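Local coordinates for protein SG7.AF (PDB 6XL7) that inhibits the alternative pathway of host complement as a mosquito salivary protein, acting on the activated C3 convertase C3bBb, at residues Glu39-Lys44 and Gly108-Cys113; Val5-Lys10 and Thr57-Met62; Thr20-Tyr25 and Ala75-Ala80; Gln27-Gly32 and Asp68-Phe73. One frame throughout, in Å; residues are numbered along the deposited sequence.

Interaction 1 (Glu39-Lys44 and Gly108-Cys113)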
loop_
_atom_site.group_PDB
_atom_site.type_symbol
_atom_site.label_atom_id
_atom_site.label_comp_id
_atom_site.label_asym_id
_atom_site.label_seq_id
_atom_site.Cartn_x
_atom_site.Cartn_y
_atom_site.Cartn_z
ATOM N N GLU A 39 -1.017 3.089 8.387
ATOM C CA GLU A 39 -1.388 3.188 9.802
ATOM C C GLU A 39 -1.082 1.920 10.591
ATOM O O GLU A 39 -0.369 2.011 11.605
ATOM C CB GLU A 39 -2.830 3.688 9.975
ATOM C CG GLU A 39 -3.291 3.612 11.417
ATOM C CD GLU A 39 -4.703 4.119 11.634
ATOM O OE1 GLU A 39 -5.432 4.323 10.641
ATOM O OE2 GLU A 39 -5.078 4.307 12.812
ATOM N N PRO A 40 -1.537 0.726 10.196
ATOM C CA PRO A 40 -1.238 -0.451 11.030
ATOM C C PRO A 40 0.238 -0.798 11.099
ATOM O O PRO A 40 0.714 -1.199 12.165
ATOM C CB PRO A 40 -2.086 -1.572 10.409
ATOM C CG PRO A 40 -2.460 -1.084 9.072
ATOM C CD PRO A 40 -2.516 0.413 9.140
ATOM N N LEU A 41 0.993 -0.624 10.014
ATOM C CA LEU A 41 2.400 -1.012 10.082
ATOM C C LEU A 41 3.232 -0.016 10.888
ATOM O O LEU A 41 4.168 -0.423 11.587
ATOM C CB LEU A 41 2.987 -1.238 8.689
ATOM C CG LEU A 41 2.424 -2.427 7.910
ATOM C CD1 LEU A 41 3.034 -2.450 6.516
ATOM C CD2 LEU A 41 2.680 -3.743 8.637
ATOM N N THR A 42 2.915 1.274 10.796
ATOM C CA THR A 42 3.590 2.249 11.639
ATOM C C THR A 42 3.361 1.936 13.108
ATOM O O THR A 42 4.301 1.947 13.910
ATOM C CB THR A 42 3.096 3.652 11.304
ATOM O OG1 THR A 42 3.474 3.973 9.963
ATOM C CG2 THR A 42 3.708 4.664 12.245
ATOM N N LYS A 43 2.108 1.650 13.478
ATOM C CA LYS A 43 1.799 1.303 14.863
ATOM C C LYS A 43 2.592 0.085 15.312
ATOM O O LYS A 43 3.061 0.025 16.455
ATOM C CB LYS A 43 0.311 0.998 15.015
ATOM C CG LYS A 43 -0.656 2.129 14.790
ATOM C CD LYS A 43 -2.048 1.627 15.175
ATOM C CE LYS A 43 -3.148 2.563 14.753
ATOM N NZ LYS A 43 -4.468 2.115 15.284
ATOM N N LYS A 44 2.751 -0.898 14.427
ATOM C CA LYS A 44 3.477 -2.113 14.780
ATOM C C LYS A 44 4.940 -1.812 15.083
ATOM O O LYS A 44 5.470 -2.217 16.129
ATOM C CB LYS A 44 3.353 -3.109 13.630
ATOM C CG LYS A 44 3.998 -4.465 13.855
ATOM C CD LYS A 44 3.639 -5.381 12.682
ATOM C CE LYS A 44 4.293 -6.758 12.766
ATOM N NZ LYS A 44 3.727 -7.601 13.853
ATOM N N GLY A 108 -0.673 -8.424 6.003
ATOM C CA GLY A 108 -0.380 -9.639 6.746
ATOM C C GLY A 108 0.932 -10.276 6.328
ATOM O O GLY A 108 1.702 -10.749 7.169
ATOM N N GLU A 109 1.208 -10.293 5.026
ATOM C CA GLU A 109 2.462 -10.868 4.547
ATOM C C GLU A 109 3.655 -10.056 5.033
ATOM O O GLU A 109 4.661 -10.621 5.481
ATOM C CB GLU A 109 2.441 -10.940 3.018
ATOM C CG GLU A 109 1.358 -11.861 2.463
ATOM C CD GLU A 109 0.956 -11.537 1.034
ATOM O OE1 GLU A 109 1.635 -10.725 0.370
ATOM O OE2 GLU A 109 -0.058 -12.105 0.573
ATOM N N THR A 110 3.551 -8.730 4.965
ATOM C CA THR A 110 4.637 -7.857 5.398
ATOM C C THR A 110 4.892 -7.996 6.893
ATOM O O THR A 110 6.050 -8.033 7.330
ATOM C CB THR A 110 4.308 -6.411 5.022
ATOM O OG1 THR A 110 4.112 -6.332 3.602
ATOM C CG2 THR A 110 5.430 -5.448 5.437
ATOM N N GLU A 111 3.829 -8.097 7.693
ATOM C CA GLU A 111 4.007 -8.252 9.135
ATOM C C GLU A 111 4.847 -9.477 9.453
ATOM O O GLU A 111 5.662 -9.455 10.388
ATOM C CB GLU A 111 2.647 -8.351 9.828
ATOM C CG GLU A 111 1.901 -7.041 9.874
ATOM C CD GLU A 111 0.484 -7.184 10.395
ATOM O OE1 GLU A 111 -0.087 -6.161 10.834
ATOM O OE2 GLU A 111 -0.062 -8.310 10.363
ATOM N N LYS A 112 4.667 -10.557 8.691
ATOM C CA LYS A 112 5.398 -11.792 8.966
ATOM C C LYS A 112 6.896 -11.658 8.699
ATOM O O LYS A 112 7.696 -12.354 9.335
ATOM C CB LYS A 112 4.821 -12.951 8.149
ATOM C CG LYS A 112 3.439 -13.422 8.590
ATOM C CD LYS A 112 2.956 -14.567 7.709
ATOM C CE LYS A 112 1.645 -15.155 8.213
ATOM N NZ LYS A 112 0.547 -14.148 8.217
ATOM N N CYS A 113 7.300 -10.789 7.774
ATOM C CA CYS A 113 8.699 -10.711 7.361
ATOM C C CYS A 113 9.414 -9.455 7.834
ATOM O O CYS A 113 10.594 -9.279 7.509
ATOM C CB CYS A 113 8.845 -10.854 5.830
ATOM S SG CYS A 113 7.975 -9.652 4.718
#

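Interaction 2 (Val5-Lys10 and Thr57-Met62). With SO4 (sulfate ion), chain E.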
loop_
_atom_site.group_PDB
_atom_site.type_symbol
_atom_site.label_atom_id
_atom_site.label_comp_id
_atom_site.label_asym_id
_atom_site.label_seq_id
_atom_site.Cartn_x
_atom_site.Cartn_y
_atom_site.Cartn_z
ATOM N N VAL A 5 9.732 3.746 12.463
ATOM C CA VAL A 5 8.690 4.492 11.766
ATOM C C VAL A 5 9.288 5.232 10.578
ATOM O O VAL A 5 8.758 5.174 9.461
ATOM C CB VAL A 5 7.964 5.443 12.733
ATOM C CG1 VAL A 5 6.946 6.292 11.966
ATOM C CG2 VAL A 5 7.264 4.633 13.835
ATOM N N GLN A 6 10.423 5.900 10.796
ATOM C CA GLN A 6 11.046 6.648 9.706
ATOM C C GLN A 6 11.491 5.727 8.575
ATOM O O GLN A 6 11.278 6.046 7.399
ATOM C CB GLN A 6 12.208 7.490 10.215
ATOM C CG GLN A 6 12.752 8.422 9.119
ATOM C CD GLN A 6 13.946 9.227 9.555
ATOM O OE1 GLN A 6 14.897 9.413 8.792
ATOM N NE2 GLN A 6 13.901 9.742 10.772
ATOM N N GLU A 7 12.105 4.585 8.904
ATOM C CA GLU A 7 12.547 3.666 7.858
ATOM C C GLU A 7 11.353 3.102 7.095
ATOM O O GLU A 7 11.390 2.956 5.866
ATOM C CB GLU A 7 13.397 2.540 8.453
ATOM C CG GLU A 7 13.932 1.606 7.357
ATOM C CD GLU A 7 14.846 0.512 7.863
ATOM O OE1 GLU A 7 15.015 0.377 9.094
ATOM O OE2 GLU A 7 15.396 -0.220 7.008
ATOM N N LEU A 8 10.269 2.801 7.804
ATOM C CA LEU A 8 9.066 2.333 7.143
ATOM C C LEU A 8 8.480 3.414 6.238
ATOM O O LEU A 8 8.043 3.129 5.114
ATOM C CB LEU A 8 8.068 1.884 8.204
ATOM C CG LEU A 8 6.756 1.312 7.691
ATOM C CD1 LEU A 8 6.982 -0.036 7.013
ATOM C CD2 LEU A 8 5.797 1.170 8.856
ATOM N N LEU A 9 8.452 4.662 6.705
ATOM C CA LEU A 9 7.904 5.731 5.871
ATOM C C LEU A 9 8.801 6.036 4.675
ATOM O O LEU A 9 8.298 6.429 3.614
ATOM C CB LEU A 9 7.616 6.975 6.714
ATOM C CG LEU A 9 6.472 6.699 7.698
ATOM C CD1 LEU A 9 6.285 7.849 8.650
ATOM C CD2 LEU A 9 5.169 6.414 6.954
ATOM N N LYS A 10 10.112 5.841 4.814
ATOM C CA LYS A 10 10.996 5.917 3.656
ATOM C C LYS A 10 10.550 4.933 2.583
ATOM O O LYS A 10 10.506 5.270 1.390
ATOM C CB LYS A 10 12.425 5.623 4.102
ATOM C CG LYS A 10 13.425 5.451 2.967
ATOM C CD LYS A 10 14.801 5.192 3.547
ATOM C CE LYS A 10 15.819 4.872 2.472
ATOM N NZ LYS A 10 17.104 4.420 3.069
ATOM N N THR A 57 14.526 -6.754 2.309
ATOM C CA THR A 57 13.821 -7.515 1.279
ATOM C C THR A 57 12.323 -7.519 1.535
ATOM O O THR A 57 11.529 -7.422 0.596
ATOM C CB THR A 57 14.368 -8.938 1.154
ATOM O OG1 THR A 57 14.228 -9.636 2.397
ATOM C CG2 THR A 57 15.834 -8.914 0.762
ATOM N N CYS A 58 11.913 -7.596 2.803
ATOM C CA CYS A 58 10.494 -7.528 3.132
ATOM C C CYS A 58 9.904 -6.189 2.715
ATOM O O CYS A 58 8.827 -6.128 2.104
ATOM C CB CYS A 58 10.330 -7.732 4.634
ATOM S SG CYS A 58 8.619 -7.766 5.226
ATOM N N LEU A 59 10.604 -5.098 3.037
ATOM C CA LEU A 59 10.119 -3.768 2.683
ATOM C C LEU A 59 10.041 -3.591 1.173
ATOM O O LEU A 59 9.053 -3.055 0.650
ATOM C CB LEU A 59 11.024 -2.708 3.311
ATOM C CG LEU A 59 11.013 -2.664 4.840
ATOM C CD1 LEU A 59 12.193 -1.838 5.340
ATOM C CD2 LEU A 59 9.704 -2.077 5.336
ATOM N N ASP A 60 11.055 -4.068 0.452
ATOM C CA ASP A 60 11.070 -3.939 -1.004
ATOM C C ASP A 60 9.905 -4.689 -1.639
ATOM O O ASP A 60 9.282 -4.195 -2.589
ATOM C CB ASP A 60 12.384 -4.490 -1.557
ATOM C CG ASP A 60 13.584 -3.600 -1.257
ATOM O OD1 ASP A 60 13.399 -2.459 -0.784
ATOM O OD2 ASP A 60 14.730 -4.053 -1.500
ATOM N N ARG A 61 9.599 -5.886 -1.125
ATOM C CA ARG A 61 8.467 -6.651 -1.644
ATOM C C ARG A 61 7.152 -5.943 -1.379
ATOM O O ARG A 61 6.229 -6.019 -2.200
ATOM C CB ARG A 61 8.426 -8.055 -1.042
ATOM C CG ARG A 61 9.500 -8.974 -1.547
ATOM C CD ARG A 61 9.209 -10.423 -1.184
ATOM N NE ARG A 61 9.173 -10.633 0.261
ATOM C CZ ARG A 61 10.234 -10.948 0.998
ATOM N NH1 ARG A 61 11.424 -11.088 0.427
ATOM N NH2 ARG A 61 10.105 -11.124 2.308
ATOM N N MET A 62 7.024 -5.266 -0.238
ATOM C CA MET A 62 5.801 -4.512 -0.010
ATOM C C MET A 62 5.605 -3.458 -1.087
ATOM O O MET A 62 4.489 -3.268 -1.583
ATOM C CB MET A 62 5.830 -3.854 1.362
ATOM C CG MET A 62 4.515 -3.176 1.676
ATOM S SD MET A 62 4.495 -2.182 3.171
ATOM C CE MET A 62 5.356 -0.723 2.605
HETATM S S SO4 E . 17.146 -8.946 4.718
HETATM O O1 SO4 E . 18.130 -9.893 4.199
HETATM O O2 SO4 E . 15.985 -9.685 5.209
HETATM O O3 SO4 E . 17.737 -8.190 5.815
HETATM O O4 SO4 E . 16.761 -8.027 3.649
#

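Interaction 3 (Thr20-Tyr25 and Ala75-Ala80). With SO4 (sulfate ion), chain C; SO4 (sulfate ion), chain D.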
loop_
_atom_site.group_PDB
_atom_site.type_symbol
_atom_site.label_atom_id
_atom_site.label_comp_id
_atom_site.label_asym_id
_atom_site.label_seq_id
_atom_site.Cartn_x
_atom_site.Cartn_y
_atom_site.Cartn_z
ATOM N N THR A 20 -1.204 12.736 -12.414
ATOM C CA THR A 20 -2.002 13.097 -13.577
ATOM C C THR A 20 -3.325 12.340 -13.646
ATOM O O THR A 20 -4.184 12.695 -14.466
ATOM C CB THR A 20 -1.211 12.902 -14.878
ATOM O OG1 THR A 20 -1.015 11.504 -15.125
ATOM C CG2 THR A 20 0.148 13.601 -14.800
ATOM N N ARG A 21 -3.515 11.324 -12.805
ATOM C CA ARG A 21 -4.748 10.551 -12.803
ATOM C C ARG A 21 -5.860 11.315 -12.082
ATOM O O ARG A 21 -5.612 12.280 -11.353
ATOM C CB ARG A 21 -4.497 9.178 -12.184
ATOM C CG ARG A 21 -3.556 8.323 -13.030
ATOM C CD ARG A 21 -3.072 7.063 -12.321
ATOM N NE ARG A 21 -2.440 6.172 -13.290
ATOM C CZ ARG A 21 -1.902 4.992 -12.992
ATOM N NH1 ARG A 21 -1.905 4.556 -11.736
ATOM N NH2 ARG A 21 -1.379 4.251 -13.964
ATOM N N LYS A 22 -7.103 10.884 -12.316
ATOM C CA LYS A 22 -8.260 11.619 -11.811
ATOM C C LYS A 22 -8.234 11.675 -10.288
ATOM O O LYS A 22 -7.908 10.691 -9.622
ATOM C CB LYS A 22 -9.556 10.953 -12.273
ATOM C CG LYS A 22 -9.854 11.076 -13.763
ATOM C CD LYS A 22 -10.353 12.468 -14.120
ATOM C CE LYS A 22 -10.941 12.502 -15.527
ATOM N NZ LYS A 22 -11.553 13.823 -15.847
ATOM N N SER A 23 -8.604 12.836 -9.745
ATOM C CA SER A 23 -8.533 13.031 -8.296
ATOM C C SER A 23 -9.431 12.056 -7.545
ATOM O O SER A 23 -9.080 11.619 -6.441
ATOM C CB SER A 23 -8.892 14.477 -7.941
ATOM O OG SER A 23 -7.977 15.381 -8.528
ATOM N N VAL A 24 -10.592 11.710 -8.098
ATOM C CA VAL A 24 -11.465 10.783 -7.383
ATOM C C VAL A 24 -10.784 9.428 -7.214
ATOM O O VAL A 24 -10.899 8.786 -6.160
ATOM C CB VAL A 24 -12.856 10.687 -8.043
ATOM C CG1 VAL A 24 -12.792 10.032 -9.424
ATOM C CG2 VAL A 24 -13.822 9.950 -7.129
ATOM N N TYR A 25 -10.048 8.984 -8.235
ATOM C CA TYR A 25 -9.283 7.750 -8.114
ATOM C C TYR A 25 -8.130 7.912 -7.126
ATOM O O TYR A 25 -7.910 7.048 -6.266
ATOM C CB TYR A 25 -8.787 7.285 -9.493
ATOM C CG TYR A 25 -7.549 6.439 -9.357
ATOM C CD1 TYR A 25 -7.637 5.084 -9.055
ATOM C CD2 TYR A 25 -6.284 7.010 -9.461
ATOM C CE1 TYR A 25 -6.489 4.321 -8.871
ATOM C CE2 TYR A 25 -5.141 6.257 -9.270
ATOM C CZ TYR A 25 -5.256 4.918 -8.983
ATOM O OH TYR A 25 -4.130 4.150 -8.798
ATOM N N ALA A 75 -6.608 0.096 -13.368
ATOM C CA ALA A 75 -7.155 -0.518 -14.569
ATOM C C ALA A 75 -8.665 -0.692 -14.450
ATOM O O ALA A 75 -9.412 -0.413 -15.399
ATOM C CB ALA A 75 -6.461 -1.864 -14.817
ATOM N N GLY A 76 -9.140 -1.140 -13.281
ATOM C CA GLY A 76 -10.573 -1.326 -13.091
ATOM C C GLY A 76 -11.359 -0.028 -13.072
ATOM O O GLY A 76 -12.544 -0.019 -13.418
ATOM N N PHE A 77 -10.718 1.075 -12.678
ATOM C CA PHE A 77 -11.351 2.391 -12.715
ATOM C C PHE A 77 -11.439 2.929 -14.133
ATOM O O PHE A 77 -12.398 3.643 -14.470
ATOM C CB PHE A 77 -10.524 3.331 -11.831
ATOM C CG PHE A 77 -10.826 4.802 -12.017
ATOM C CD1 PHE A 77 -12.056 5.336 -11.644
ATOM C CD2 PHE A 77 -9.868 5.659 -12.539
ATOM C CE1 PHE A 77 -12.326 6.696 -11.795
ATOM C CE2 PHE A 77 -10.135 7.018 -12.691
ATOM C CZ PHE A 77 -11.363 7.531 -12.326
ATOM N N SER A 78 -10.467 2.577 -14.978
ATOM C CA SER A 78 -10.263 3.267 -16.246
ATOM C C SER A 78 -10.332 2.313 -17.433
ATOM O O SER A 78 -11.419 1.873 -17.804
ATOM C CB SER A 78 -8.957 4.083 -16.210
ATOM O OG SER A 78 -7.807 3.268 -16.051
ATOM N N TYR A 79 -9.181 1.976 -18.017
ATOM C CA TYR A 79 -9.139 1.395 -19.354
ATOM C C TYR A 79 -9.617 -0.053 -19.420
ATOM O O TYR A 79 -9.890 -0.537 -20.525
ATOM C CB TYR A 79 -7.727 1.516 -19.939
ATOM C CG TYR A 79 -6.659 0.857 -19.082
ATOM C CD1 TYR A 79 -6.392 -0.509 -19.194
ATOM C CD2 TYR A 79 -5.920 1.592 -18.165
ATOM C CE1 TYR A 79 -5.426 -1.110 -18.419
ATOM C CE2 TYR A 79 -4.944 0.996 -17.380
ATOM C CZ TYR A 79 -4.702 -0.360 -17.518
ATOM O OH TYR A 79 -3.734 -0.977 -16.751
ATOM N N ALA A 80 -9.726 -0.751 -18.292
ATOM C CA ALA A 80 -10.257 -2.109 -18.276
ATOM C C ALA A 80 -11.684 -2.188 -17.756
ATOM O O ALA A 80 -12.204 -3.292 -17.585
ATOM C CB ALA A 80 -9.352 -3.035 -17.460
HETATM S S SO4 C . -9.675 15.823 -11.825
HETATM O O1 SO4 C . -10.672 14.757 -11.864
HETATM O O2 SO4 C . -8.379 15.270 -11.442
HETATM O O3 SO4 C . -10.088 16.831 -10.849
HETATM O O4 SO4 C . -9.564 16.430 -13.150
HETATM S S SO4 D . -1.822 6.305 -17.030
HETATM O O1 SO4 D . -0.792 7.083 -17.719
HETATM O O2 SO4 D . -1.223 5.084 -16.495
HETATM O O3 SO4 D . -2.870 5.954 -17.983
HETATM O O4 SO4 D . -2.390 7.110 -15.949
#

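Interaction 4 (Gln27-Gly32 and Asp68-Phe73)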
loop_
_atom_site.group_PDB
_atom_site.type_symbol
_atom_site.label_atom_id
_atom_site.label_comp_id
_atom_site.label_asym_id
_atom_site.label_seq_id
_atom_site.Cartn_x
_atom_site.Cartn_y
_atom_site.Cartn_z
ATOM N N GLN A 27 -7.742 9.845 -4.565
ATOM C CA GLN A 27 -8.193 9.871 -3.177
ATOM C C GLN A 27 -8.454 8.465 -2.654
ATOM O O GLN A 27 -8.056 8.127 -1.533
ATOM C CB GLN A 27 -9.433 10.758 -3.042
ATOM C CG GLN A 27 -9.129 12.233 -3.239
ATOM C CD GLN A 27 -10.369 13.062 -3.508
ATOM O OE1 GLN A 27 -11.496 12.582 -3.376
ATOM N NE2 GLN A 27 -10.164 14.316 -3.899
ATOM N N SER A 28 -9.111 7.627 -3.450
ATOM C CA SER A 28 -9.371 6.255 -3.019
ATOM C C SER A 28 -8.092 5.434 -2.982
ATOM O O SER A 28 -7.890 4.629 -2.063
ATOM C CB SER A 28 -10.411 5.587 -3.925
ATOM O OG SER A 28 -11.717 6.004 -3.578
ATOM N N ALA A 29 -7.215 5.612 -3.971
ATOM C CA ALA A 29 -5.962 4.860 -3.982
ATOM C C ALA A 29 -5.111 5.193 -2.764
ATOM O O ALA A 29 -4.594 4.293 -2.092
ATOM C CB ALA A 29 -5.197 5.140 -5.269
ATOM N N LYS A 30 -4.985 6.484 -2.449
ATOM C CA LYS A 30 -4.194 6.900 -1.296
ATOM C C LYS A 30 -4.836 6.458 0.008
ATOM O O LYS A 30 -4.136 5.990 0.919
ATOM C CB LYS A 30 -3.975 8.409 -1.327
ATOM C CG LYS A 30 -3.076 8.857 -2.464
ATOM C CD LYS A 30 -3.045 10.385 -2.572
ATOM C CE LYS A 30 -2.263 10.826 -3.794
ATOM N NZ LYS A 30 -2.315 12.303 -3.989
ATOM N N PHE A 31 -6.163 6.576 0.122
ATOM C CA PHE A 31 -6.838 6.126 1.338
ATOM C C PHE A 31 -6.598 4.646 1.584
ATOM O O PHE A 31 -6.394 4.218 2.725
ATOM C CB PHE A 31 -8.345 6.389 1.251
ATOM C CG PHE A 31 -9.156 5.543 2.200
ATOM C CD1 PHE A 31 -9.246 5.884 3.543
ATOM C CD2 PHE A 31 -9.811 4.401 1.759
ATOM C CE1 PHE A 31 -9.972 5.107 4.426
ATOM C CE2 PHE A 31 -10.543 3.619 2.637
ATOM C CZ PHE A 31 -10.626 3.975 3.973
ATOM N N GLY A 32 -6.639 3.841 0.520
ATOM C CA GLY A 32 -6.406 2.417 0.688
ATOM C C GLY A 32 -5.045 2.130 1.289
ATOM O O GLY A 32 -4.923 1.351 2.239
ATOM N N ASP A 68 1.710 -3.141 -7.884
ATOM C CA ASP A 68 0.927 -4.002 -8.775
ATOM C C ASP A 68 -0.559 -3.993 -8.421
ATOM O O ASP A 68 -1.420 -3.941 -9.314
ATOM C CB ASP A 68 1.462 -5.431 -8.716
ATOM C CG ASP A 68 2.885 -5.549 -9.232
ATOM O OD1 ASP A 68 3.335 -4.647 -9.973
ATOM O OD2 ASP A 68 3.544 -6.569 -8.929
ATOM N N VAL A 69 -0.879 -4.065 -7.132
ATOM C CA VAL A 69 -2.270 -4.023 -6.689
ATOM C C VAL A 69 -2.911 -2.690 -7.057
ATOM O O VAL A 69 -4.062 -2.641 -7.513
ATOM C CB VAL A 69 -2.336 -4.332 -5.177
ATOM C CG1 VAL A 69 -3.654 -3.892 -4.567
ATOM C CG2 VAL A 69 -2.093 -5.824 -4.952
ATOM N N LYS A 70 -2.166 -1.592 -6.910
ATOM C CA LYS A 70 -2.700 -0.278 -7.241
ATOM C C LYS A 70 -2.881 -0.104 -8.748
ATOM O O LYS A 70 -3.893 0.459 -9.185
ATOM C CB LYS A 70 -1.792 0.800 -6.649
ATOM C CG LYS A 70 -2.234 2.208 -6.978
ATOM C CD LYS A 70 -1.669 3.205 -5.986
ATOM C CE LYS A 70 -0.145 3.267 -6.054
ATOM N NZ LYS A 70 0.326 3.733 -7.390
ATOM N N GLU A 71 -1.942 -0.596 -9.568
ATOM C CA GLU A 71 -2.152 -0.538 -11.014
ATOM C C GLU A 71 -3.392 -1.327 -11.414
ATOM O O GLU A 71 -4.119 -0.937 -12.340
ATOM C CB GLU A 71 -0.925 -1.044 -11.775
ATOM C CG GLU A 71 0.236 -0.051 -11.839
ATOM C CD GLU A 71 -0.195 1.330 -12.308
ATOM O OE1 GLU A 71 -0.576 1.474 -13.488
ATOM O OE2 GLU A 71 -0.126 2.264 -11.487
ATOM N N THR A 72 -3.655 -2.439 -10.722
ATOM C CA THR A 72 -4.836 -3.242 -11.021
ATOM C C THR A 72 -6.107 -2.470 -10.686
ATOM O O THR A 72 -7.067 -2.475 -11.470
ATOM C CB THR A 72 -4.753 -4.566 -10.252
ATOM O OG1 THR A 72 -3.588 -5.287 -10.663
ATOM C CG2 THR A 72 -5.968 -5.431 -10.526
ATOM N N PHE A 73 -6.125 -1.791 -9.535
ATOM C CA PHE A 73 -7.232 -0.913 -9.174
ATOM C C PHE A 73 -7.434 0.166 -10.228
ATOM O O PHE A 73 -8.564 0.407 -10.677
ATOM C CB PHE A 73 -6.911 -0.302 -7.812
ATOM C CG PHE A 73 -7.966 0.616 -7.269
ATOM C CD1 PHE A 73 -9.323 0.351 -7.412
ATOM C CD2 PHE A 73 -7.586 1.748 -6.551
ATOM C CE1 PHE A 73 -10.279 1.212 -6.871
ATOM C CE2 PHE A 73 -8.531 2.591 -6.009
ATOM C CZ PHE A 73 -9.877 2.326 -6.169
#

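Interaction 1 (Glu39-Lys44 and Gly108-Cys113)
In the helical bundle that SG7.AF illustrates, Leu41 and Lys44 on helix 23-46 pack against Thr110 and Glu111 on helix 89-113, two helices that run the same way. The short segments differ in direction by 17°, and their axes come no closer than 11.0 Å, so the gap is bridged by side chains and no hydrogen bond crosses it. Leu41 splits its fork between two partners. Its CD1 meets the Thr110 methyl CG2 at 4.0 Å, the two side chains crossing at about a right angle, whereas its CD2 lies 3.6 Å from Glu111 CG, on the aliphatic part of that residue. Thr110 can offer its methyl because OG1 sits beside its own backbone N (chi1 -58°) and is bonded to Ile106 O one turn back. Further out, Lys44 passes at a slant over the stem of Glu111: CD is 3.7 Å from Glu111 CG, and CE the same 3.7 Å from Glu111 CB. Inward, Leu41 also touches Met62 of helix 56-77 and Leu8 of helix 2-13, which makes it a meeting point of all four helices. At the partly exposed rim the Lys44 chain turns at its last torsion (chi4 70°), and NZ stops 5.1 Å from Glu111 OE1; the opposite charges may still attract, although the atoms are not in contact.

Interaction 2 (Val5-Lys10 and Thr57-Met62)
Leu8 and Leu59 join helix 2-13 to helix 56-77 in the helical bundle, a buried contact made almost wholly of hydrocarbon. The apolar part is one methyl pair: Leu8 CD1 meets Leu59 CD2 at 3.8 Å, the side chains crossing nearly at right angles. Leu8 reaches across because CG lies opposite its backbone N (chi1 -178°). Its neighbours extend the patch, since Leu8 also touches Leu41 of helix 23-46 and Leu59 also touches Thr11 and Leu114.

Contact between a polar group and a methyl comes next. The extended chain of Glu7 brings its carboxylate across the end of Leu59, nearly at right angles, with OE2 4.0 Å from CD1; this is van der Waals contact.

No hydrogen bond crosses the contact; at the start of helix 56-77 a sulfate ion, probably from the crystallisation liquor, sits beside Thr57. An anion here would probably be favoured by the positive end of the helix dipole. Ser55 OG binds the same ion, receives a bond from Cys58 N and is hydrogen-bonded to Thr57 OG1, whose own approaches to the sulfate are weak. The firm bond runs from Thr57 N to sulfate O4, at 2.9 Å and with an N-H...O angle of 161°.

Interaction 3 (Thr20-Tyr25 and Ala75-Ala80)
Phe77, in the last turn of helix 56-77, receives Tyr25, Lys22 and Val24 from around the start of helix 23-46. Tyr25 CB stands over one face of the Phe77 ring, 3.7 Å from its centroid and 21° off the normal, a CH-pi contact. The two ring planes are only 22° from parallel, yet the centroids lie 5.6 Å apart and the rings are slid well past each other. Lys22 CB comes to the Phe77 edge, 3.9 Å from CZ, before its chain bends away at chi2 (-76°). Val24 CG1 approaches the same CZ obliquely at 4.1 Å.

The next shell is polar. Lys22 occupies the N-cap position of helix 23-46, and just after it a sulfate oxygen, O2, is held by both Ser23 N and Ser23 OG, the latter at 2.9 Å. A second sulfate lies in plane at the edge of the Arg21 guanidinium, whose NE reaches O4 at 2.8 Å and whose NH2 reaches O2 at 2.7 Å, both bonds nearly straight. Both ions probably come from the crystallisation liquor. Arg21 is steadied by a salt bridge from NH1 to Glu71 and a cation-pi contact with Tyr74, which also meets the Tyr25 ring edge-to-face. In the segment of Phe77, Ala75 O accepts bonds from Ser78 N and Ala80 N on opposite faces of its carbonyl plane, closing the helix end. The whole is a cluster of aromatic rings at one end of a helical bundle, where one helix begins beside the end of its antiparallel neighbour.

Interaction 4 (Gln27-Gly32 and Asp68-Phe73)
The Phe73 ring meets helix 23-46 with its edge: Ser28 CB and Ala29 N both lie near the ring plane, the first 4.0 Å from CZ and the second 3.9 Å from CE2. The ring also stacks with Tyr99 of helix 89-113 and meets Tyr25 with the planes at about 45°. It projects straight at the neighbouring helix, and its rim rests against the backbone there. The Ala29 methyl sits a little further off, CB to Phe73 CE2 being 4.3 Å.

Ala29 also receives Lys70, whose CD lies 4.1 Å from Ala29 CB. The lysine is buried, and its chain folds at both chi3 (64°) and chi4, which takes NZ aside to a hydrogen bond with Asp16 O; the aliphatic part packs while the ammonium is satisfied outside the two helices. Ala29 O is likewise bonded, to Tyr99 OH, and Ser28 OG has a weak bond with Lys96 NZ. On Phe73's own helix, Thr72 OG1 gives its proton to Asp68 O at 2.9 Å, across the carbonyl plane from Thr72 N.

No hydrogen bond joins the two segments, whose axes run 11.0 Å apart at closest and 151° from each other in direction: an antiparallel helix pair in the buried middle of a helical bundle.

The four contacts run the length of one helical bundle. Interactions 1 and 2 lie near one end, centres 10 Å apart, and the Cys58-Cys113 disulfide (SG to SG 2.1 Å) links them directly. Interaction 3 lies on the other side of the chain's centre, about 27 Å from interaction 1 between centres, and interaction 4 falls between, 9 Å from interaction 3 and 18 Å from each of the other two. Interactions 3 and 4 both join helices 23-46 and 56-77, with 4 nested inside the loop closed by 3, while interactions 1 and 2 alternate along the chain with each other and with 3 and 4, so helices distant in sequence are joined along the bundle.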